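Local coordinates for serine acetyltransferase (Bacteroides vulgatus ATCC 8482, PDB 3F1X) that transfers an acetyl group from acetyl-CoA to the hydroxyl of L-serine, the step that makes O-acetylserine on the way to cysteine, at the interface of chains A and B. Coordinates in Å, arbitrary orientation; residue numbers count along the deposited sequence, not the author numbering. Chains: chain A/B, Serine acetyltransferase.

Contact 1: the interface of chains A and B. Residues chain A 80, 113-114, 117; chain B 6, 10.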
loop_
_atom_site.group_PDB
_atom_site.type_symbol
_atom_site.label_atom_id
_atom_site.label_comp_id
_atom_site.label_asym_id
_atom_site.label_seq_id
_atom_site.Cartn_x
_atom_site.Cartn_y
_atom_site.Cartn_z
ATOM N N PHE A 80 -19.943 8.247 -7.474
ATOM C CA PHE A 80 -20.455 9.603 -7.527
ATOM C C PHE A 80 -19.460 10.629 -7.004
ATOM O O PHE A 80 -19.255 11.669 -7.627
ATOM C CB PHE A 80 -21.743 9.712 -6.724
ATOM C CG PHE A 80 -22.295 11.100 -6.673
ATOM C CD1 PHE A 80 -22.648 11.761 -7.841
ATOM C CD2 PHE A 80 -22.457 11.755 -5.456
ATOM C CE1 PHE A 80 -23.153 13.063 -7.806
ATOM C CE2 PHE A 80 -22.962 13.059 -5.409
ATOM C CZ PHE A 80 -23.309 13.708 -6.587
ATOM N N SER A 113 -21.289 17.848 -10.049
ATOM C CA SER A 113 -22.024 16.815 -9.324
ATOM C C SER A 113 -23.292 16.376 -10.057
ATOM O O SER A 113 -23.640 15.198 -10.048
ATOM C CB SER A 113 -22.351 17.292 -7.902
ATOM O OG SER A 113 -23.112 18.482 -7.921
ATOM N N LEU A 114 -23.977 17.317 -10.705
ATOM C CA LEU A 114 -25.191 16.973 -11.438
ATOM C C LEU A 114 -24.836 16.154 -12.688
ATOM O O LEU A 114 -25.522 15.188 -13.027
ATOM C CB LEU A 114 -25.960 18.242 -11.821
ATOM C CG LEU A 114 -27.350 18.052 -12.442
ATOM C CD1 LEU A 114 -28.184 17.112 -11.580
ATOM C CD2 LEU A 114 -28.034 19.404 -12.575
ATOM N N ALA A 117 -24.150 12.730 -11.604
ATOM C CA ALA A 117 -25.383 12.013 -11.298
ATOM C C ALA A 117 -26.090 11.628 -12.607
ATOM O O ALA A 117 -26.649 10.531 -12.723
ATOM C CB ALA A 117 -26.294 12.878 -10.426
ATOM N N TYR B 6 -29.340 16.205 -7.079
ATOM C CA TYR B 6 -28.848 14.930 -7.597
ATOM C C TYR B 6 -29.263 13.722 -6.750
ATOM O O TYR B 6 -29.136 12.580 -7.184
ATOM C CB TYR B 6 -27.318 14.977 -7.723
ATOM C CG TYR B 6 -26.588 15.353 -6.453
ATOM C CD1 TYR B 6 -26.482 14.460 -5.390
ATOM C CD2 TYR B 6 -26.017 16.616 -6.309
ATOM C CE1 TYR B 6 -25.824 14.817 -4.206
ATOM C CE2 TYR B 6 -25.360 16.984 -5.136
ATOM C CZ TYR B 6 -25.265 16.084 -4.091
ATOM O OH TYR B 6 -24.609 16.455 -2.938
ATOM N N LEU B 10 -29.705 9.696 -8.064
ATOM C CA LEU B 10 -28.873 8.595 -7.593
ATOM C C LEU B 10 -29.694 7.429 -7.046
ATOM O O LEU B 10 -29.417 6.267 -7.352
ATOM C CB LEU B 10 -27.905 9.084 -6.512
ATOM C CG LEU B 10 -26.863 10.111 -6.951
ATOM C CD1 LEU B 10 -25.983 10.492 -5.766
ATOM C CD2 LEU B 10 -26.013 9.525 -8.084
#

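Contact 2: the interface of chains A and B. Residues chain A 57, 147, 151; chain B 26-27, 30.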
loop_
_atom_site.group_PDB
_atom_site.type_symbol
_atom_site.label_atom_id
_atom_site.label_comp_id
_atom_site.label_asym_id
_atom_site.label_seq_id
_atom_site.Cartn_x
_atom_site.Cartn_y
_atom_site.Cartn_z
ATOM N N TYR A 57 -19.445 -9.561 -10.452
ATOM C CA TYR A 57 -18.288 -9.999 -11.233
ATOM C C TYR A 57 -17.080 -9.159 -10.883
ATOM O O TYR A 57 -15.963 -9.667 -10.762
ATOM C CB TYR A 57 -18.555 -9.901 -12.735
ATOM C CG TYR A 57 -19.262 -11.110 -13.286
ATOM C CD1 TYR A 57 -20.651 -11.170 -13.340
ATOM C CD2 TYR A 57 -18.539 -12.213 -13.728
ATOM C CE1 TYR A 57 -21.303 -12.310 -13.828
ATOM C CE2 TYR A 57 -19.178 -13.350 -14.212
ATOM C CZ TYR A 57 -20.558 -13.396 -14.261
ATOM O OH TYR A 57 -21.176 -14.529 -14.740
ATOM N N PHE A 147 -20.551 -16.615 -20.515
ATOM C CA PHE A 147 -20.725 -15.167 -20.463
ATOM C C PHE A 147 -19.794 -14.648 -19.374
ATOM O O PHE A 147 -19.207 -13.576 -19.498
ATOM C CB PHE A 147 -22.160 -14.789 -20.090
ATOM C CG PHE A 147 -23.117 -14.748 -21.255
ATOM C CD1 PHE A 147 -24.452 -14.420 -21.045
ATOM C CD2 PHE A 147 -22.697 -15.027 -22.553
ATOM C CE1 PHE A 147 -25.366 -14.380 -22.109
ATOM C CE2 PHE A 147 -23.600 -14.991 -23.628
ATOM C CZ PHE A 147 -24.933 -14.663 -23.402
ATOM N N ILE A 151 -16.867 -11.554 -19.616
ATOM C CA ILE A 151 -16.895 -10.343 -18.804
ATOM C C ILE A 151 -15.675 -10.259 -17.893
ATOM O O ILE A 151 -15.094 -9.183 -17.704
ATOM C CB ILE A 151 -18.155 -10.307 -17.909
ATOM C CG1 ILE A 151 -19.411 -10.242 -18.780
ATOM C CG2 ILE A 151 -18.093 -9.112 -16.948
ATOM C CD1 ILE A 151 -20.695 -10.370 -17.997
ATOM N N LEU B 26 -28.060 -15.301 -19.502
ATOM C CA LEU B 26 -27.942 -16.728 -19.720
ATOM C C LEU B 26 -26.878 -17.142 -18.722
ATOM O O LEU B 26 -26.293 -18.224 -18.808
ATOM C CB LEU B 26 -27.503 -17.034 -21.155
ATOM C CG LEU B 26 -28.638 -17.315 -22.151
ATOM C CD1 LEU B 26 -29.378 -18.592 -21.752
ATOM C CD2 LEU B 26 -29.596 -16.131 -22.203
ATOM N N PHE B 27 -26.632 -16.243 -17.773
ATOM C CA PHE B 27 -25.670 -16.479 -16.716
ATOM C C PHE B 27 -26.223 -17.636 -15.906
ATOM O O PHE B 27 -27.303 -17.520 -15.320
ATOM C CB PHE B 27 -25.563 -15.267 -15.787
ATOM C CG PHE B 27 -25.106 -14.007 -16.464
ATOM C CD1 PHE B 27 -23.843 -13.931 -17.051
ATOM C CD2 PHE B 27 -25.923 -12.878 -16.476
ATOM C CE1 PHE B 27 -23.399 -12.739 -17.641
ATOM C CE2 PHE B 27 -25.489 -11.682 -17.064
ATOM C CZ PHE B 27 -24.226 -11.614 -17.645
ATOM N N HIS B 30 -24.282 -19.233 -10.054
ATOM C CA HIS B 30 -23.029 -19.428 -9.336
ATOM C C HIS B 30 -23.417 -19.592 -7.870
ATOM O O HIS B 30 -24.116 -18.747 -7.309
ATOM C CB HIS B 30 -22.118 -18.211 -9.502
ATOM C CG HIS B 30 -21.617 -18.015 -10.898
ATOM N ND1 HIS B 30 -20.306 -18.240 -11.259
ATOM C CD2 HIS B 30 -22.247 -17.597 -12.023
ATOM C CE1 HIS B 30 -20.148 -17.966 -12.541
ATOM N NE2 HIS B 30 -21.313 -17.574 -13.028
#

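Contact 1: the interface of chains A and B
A:Phe80 and B:Tyr6 meet tip to face: CZ of the phenylalanine stands 3.4 Å above the plane of the tyrosine ring, over its centre. The nearest pair is A:Phe80 CZ to B:Tyr6 CD1, 3.5 Å. The two rings are tilted by roughly 45°, so they do not stack; the para end of one leans onto the flat of the other. On A:Phe80 the ring reaches out from helix 68-93 with CG anti to the backbone N (chi1 177°), which carries CZ and CE2 across to chain B.

The same phenylalanine also receives B:Leu10, from helix 7-17. Branch CD1 sits over the centre of the A:Phe80 face, 3.8 Å from the ring centroid, in a CH-pi contact. The other branch, CD2, touches A:Phe80 CD1 (4.0 Å) and also reaches A:Ala117 CB of helix 109-120 at 4.1 Å. That small methyl has a nearer neighbour in B:Tyr6, CB to CB at 3.6 Å, and its small size probably lets the tyrosine settle close against the helix. B:Tyr6 itself holds CG between its backbone N and carbonyl carbon (chi1 55°), an arrangement that lays the ring against chain A just before helix 7-17 begins.

Farther out, one turn back along helix 109-120, A:Ser113 borders the tyrosine ring on the face that A:Phe80 also touches. Its hydroxyl OG is 3.8 Å from B:Tyr6 CD2, and its CB lies above the ring plane, outward of CD2 and CE2. Within chain A, the carbonyl O of A:Ser113 lies in the plane of the A:Phe80 ring, at its edge. No polar pair bonds across this patch, so the fit rests on shape and apolar burial. The site fastens the N-terminal segment of chain B onto two helices of chain A, and so probably helps hold neighbouring subunits of the assembly together.

Contact 2: the interface of chains A and B
Chi1 of A:Phe147 is -85° and that of B:Phe27 is -61°; each places CG anti to the carbonyl carbon, and the two side chains cross at about a right angle. A:Phe147 opens helix 147-153, while B:Phe27 projects from a loop. The ring of B:Phe27 comes in by its CD1-CE1 edge, with CE1 3.4 Å from A:Phe147 CB, so it is the base of the phenylalanine side chain that takes the contact. One turn along the same helix, A:Ile151 offers the tip of its longer branch: CD1 is 3.6 Å from B:Phe27 CE1. CE1 of B:Phe27 thus meets two side chains of one helix, which approach it from directions about at right angles.

The neighbouring B:Leu26 works on the outer part of A:Phe147. Its CB, rather than its branched end, touches the ring corner at CE1 (3.5 Å), lying above the ring plane and outward of that corner. Together the two consecutive loop residues bracket the A:Phe147 side chain from CB to CE1.

A:Tyr57 reaches in hydroxyl first. Its OH and A:Phe147 CB lie on opposite sides of the B:Phe27 ring plane, with OH 3.6 Å from B:Phe27 CD1. Beside it comes the imidazole of B:His30, crossing the tyrosine at about a right angle; NE2 stops 3.5 Å from A:Tyr57 OH, a contact too long to count as a hydrogen bond.

Contact 1 and contact 2 lie about 29 Å apart, measured between the centres of their C-alpha atoms, and share no residue. On chain B both draw on the first thirty residues, helix 7-17 with its approach in contact 1 and the following loop in contact 2. On chain A the supports differ: helices 68-93 and 109-120 for one, helix 147-153 and a loop for the other. The N-terminal arm of chain B is therefore anchored to its neighbour at two separate apolar points. In the deposited six-subunit assembly, such a reach probably ties the helical domains together alongside the left-handed beta-helices.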